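Local structure of PA0821 (Pseudomonas aeruginosa, 7DRG) at residues 224-229 against 300-305. The protein probably acts as an immunity protein (antitoxin) that neutralises a putative VRR-NUC domain-containing effector of the type VI secretion system. Numbering follows the deposited sequence.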
loop_
_atom_site.group_PDB
_atom_site.type_symbol
_atom_site.label_atom_id
_atom_site.label_comp_id
_atom_site.label_asym_id
_atom_site.label_seq_id
_atom_site.Cartn_x
_atom_site.Cartn_y
_atom_site.Cartn_z
ATOM N N PRO B 224 -7.036 -5.619 -29.757
ATOM C CA PRO B 224 -8.437 -5.188 -29.851
ATOM C C PRO B 224 -8.587 -3.671 -29.879
ATOM O O PRO B 224 -7.747 -2.923 -29.373
ATOM C CB PRO B 224 -9.073 -5.790 -28.593
ATOM C CG PRO B 224 -8.269 -6.994 -28.312
ATOM C CD PRO B 224 -6.857 -6.602 -28.670
ATOM N N THR B 225 -9.680 -3.219 -30.497
ATOM C CA THR B 225 -9.983 -1.792 -30.625
ATOM C C THR B 225 -10.619 -1.321 -29.320
ATOM O O THR B 225 -11.833 -1.126 -29.204
ATOM C CB THR B 225 -10.888 -1.544 -31.824
ATOM O OG1 THR B 225 -10.291 -2.132 -32.986
ATOM C CG2 THR B 225 -11.074 -0.055 -32.057
ATOM N N ARG B 226 -9.768 -1.153 -28.307
ATOM C CA ARG B 226 -10.212 -0.918 -26.938
ATOM C C ARG B 226 -9.266 0.076 -26.278
ATOM O O ARG B 226 -8.293 0.527 -26.887
ATOM C CB ARG B 226 -10.290 -2.239 -26.166
ATOM C CG ARG B 226 -11.335 -3.180 -26.742
ATOM C CD ARG B 226 -11.684 -4.322 -25.829
ATOM N NE ARG B 226 -12.925 -4.945 -26.278
ATOM C CZ ARG B 226 -13.779 -5.566 -25.476
ATOM N NH1 ARG B 226 -13.523 -5.650 -24.177
ATOM N NH2 ARG B 226 -14.888 -6.096 -25.972
ATOM N N ILE B 227 -9.556 0.436 -25.022
ATOM C CA ILE B 227 -8.721 1.369 -24.274
ATOM C C ILE B 227 -8.279 0.751 -22.956
ATOM O O ILE B 227 -8.944 -0.123 -22.388
ATOM C CB ILE B 227 -9.427 2.717 -23.998
ATOM C CG1 ILE B 227 -10.692 2.511 -23.158
ATOM C CG2 ILE B 227 -9.727 3.448 -25.300
ATOM C CD1 ILE B 227 -11.329 3.808 -22.713
ATOM N N LYS B 228 -7.139 1.235 -22.462
ATOM C CA LYS B 228 -6.599 0.757 -21.196
ATOM C C LYS B 228 -7.339 1.356 -20.010
ATOM O O LYS B 228 -7.702 0.642 -19.066
ATOM C CB LYS B 228 -5.112 1.103 -21.116
ATOM C CG LYS B 228 -4.442 0.726 -19.800
ATOM C CD LYS B 228 -3.137 1.496 -19.684
ATOM C CE LYS B 228 -2.494 1.339 -18.322
ATOM N NZ LYS B 228 -1.290 2.216 -18.210
ATOM N N THR B 229 -7.554 2.666 -20.028
ATOM C CA THR B 229 -8.057 3.342 -18.845
ATOM C C THR B 229 -8.592 4.709 -19.232
ATOM O O THR B 229 -8.212 5.284 -20.258
ATOM C CB THR B 229 -6.963 3.503 -17.780
ATOM O OG1 THR B 229 -7.528 4.075 -16.594
ATOM C CG2 THR B 229 -5.858 4.429 -18.289
ATOM N N ILE B 300 -15.705 -0.559 -23.908
ATOM C CA ILE B 300 -14.588 -0.590 -24.843
ATOM C C ILE B 300 -13.243 -0.673 -24.116
ATOM O O ILE B 300 -12.218 -0.308 -24.671
ATOM C CB ILE B 300 -14.620 0.607 -25.814
ATOM C CG1 ILE B 300 -14.474 1.944 -25.072
ATOM C CG2 ILE B 300 -15.884 0.569 -26.659
ATOM C CD1 ILE B 300 -14.017 3.103 -25.963
ATOM N N ARG B 301 -13.233 -1.157 -22.879
ATOM C CA ARG B 301 -11.991 -1.329 -22.136
ATOM C C ARG B 301 -11.392 -2.703 -22.419
ATOM O O ARG B 301 -12.119 -3.688 -22.580
ATOM C CB ARG B 301 -12.244 -1.165 -20.635
ATOM C CG ARG B 301 -10.982 -1.041 -19.791
ATOM C CD ARG B 301 -11.356 -0.803 -18.341
ATOM N NE ARG B 301 -11.998 -1.965 -17.735
ATOM C CZ ARG B 301 -12.981 -1.892 -16.844
ATOM N NH1 ARG B 301 -13.449 -0.709 -16.472
ATOM N NH2 ARG B 301 -13.507 -2.999 -16.338
ATOM N N TYR B 302 -10.062 -2.766 -22.485
ATOM C CA TYR B 302 -9.395 -4.054 -22.619
ATOM C C TYR B 302 -9.782 -4.965 -21.460
ATOM O O TYR B 302 -9.844 -4.532 -20.306
ATOM C CB TYR B 302 -7.871 -3.883 -22.647
ATOM C CG TYR B 302 -7.301 -3.259 -23.901
ATOM C CD1 TYR B 302 -7.247 -3.967 -25.098
ATOM C CD2 TYR B 302 -6.782 -1.973 -23.880
ATOM C CE1 TYR B 302 -6.718 -3.398 -26.249
ATOM C CE2 TYR B 302 -6.249 -1.399 -25.018
ATOM C CZ TYR B 302 -6.215 -2.114 -26.197
ATOM O OH TYR B 302 -5.680 -1.533 -27.327
ATOM N N GLU B 303 -10.061 -6.233 -21.773
ATOM C CA GLU B 303 -10.329 -7.199 -20.714
ATOM C C GLU B 303 -9.056 -7.557 -19.965
ATOM O O GLU B 303 -9.097 -7.849 -18.763
ATOM C CB GLU B 303 -10.973 -8.452 -21.302
ATOM C CG GLU B 303 -12.171 -8.160 -22.185
ATOM C CD GLU B 303 -12.837 -9.418 -22.706
ATOM O OE1 GLU B 303 -12.895 -9.592 -23.942
ATOM O OE2 GLU B 303 -13.299 -10.232 -21.877
ATOM N N THR B 304 -7.925 -7.544 -20.664
ATOM C CA THR B 304 -6.615 -7.749 -20.069
ATOM C C THR B 304 -5.589 -7.039 -20.944
ATOM O O THR B 304 -5.775 -6.914 -22.158
ATOM C CB THR B 304 -6.282 -9.240 -19.948
ATOM O OG1 THR B 304 -4.974 -9.395 -19.387
ATOM C CG2 THR B 304 -6.330 -9.912 -21.317
ATOM N N ILE B 305 -4.519 -6.551 -20.316
ATOM C CA ILE B 305 -3.377 -6.018 -21.045
ATOM C C ILE B 305 -2.093 -6.753 -20.696
ATOM O O ILE B 305 -0.999 -6.277 -21.012
ATOM C CB ILE B 305 -3.212 -4.498 -20.828
ATOM C CG1 ILE B 305 -3.022 -4.171 -19.344
ATOM C CG2 ILE B 305 -4.407 -3.730 -21.397
ATOM C CD1 ILE B 305 -2.799 -2.686 -19.090
#
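I227 and R301 form a single beta bridge between two loops, one leading from helix 213-216 to strand 233-237, the other linking helices 288-297 and 321-328. I227 uses both its backbone groups: its N donates to I300 O at 2.8 Å, and its O accepts Y302 N at 2.9 Å. R301 CA adds a C-H...O contact to I227 O at 3.3 Å. One residue thus grips the neighbours of R301 on both sides, the bonding pattern of a parallel bridge, but the segments run 81° apart and the pairing stays isolated, within the part of the chain that belongs to the family of type VI immunity proteins for VRR-NUC effectors. R226 CB sits over one face of the Y302 ring, 3.7 Å from the centroid and shifted toward the rim, a CH-pi contact. With CG anti to the carbonyl carbon (chi1 -64°) and the chain extended to NE, the side chain runs past I300 O, and NH1 donates to R301 O in a bent bond of 2.9 Å (139° at the hydrogen). The E303 carboxylate gives NH1 only a long salt bridge, OE1 standing 4.0 Å away and well out of the guanidinium plane. P224 CD meets Y302 CE1 at 4.0 Å. Y302 is buried; its OH is hydrogen-bonded to F222 O and Q177 NE2, and its ring stacks with that of F222. K228 lays CG and CE against I305 CD1, the two side chains crossing at about a right angle, and carries NZ on to D209 and V210. The R301 guanidinium turns instead to D332, and R226 O accepts R240 NE from helix 238-243.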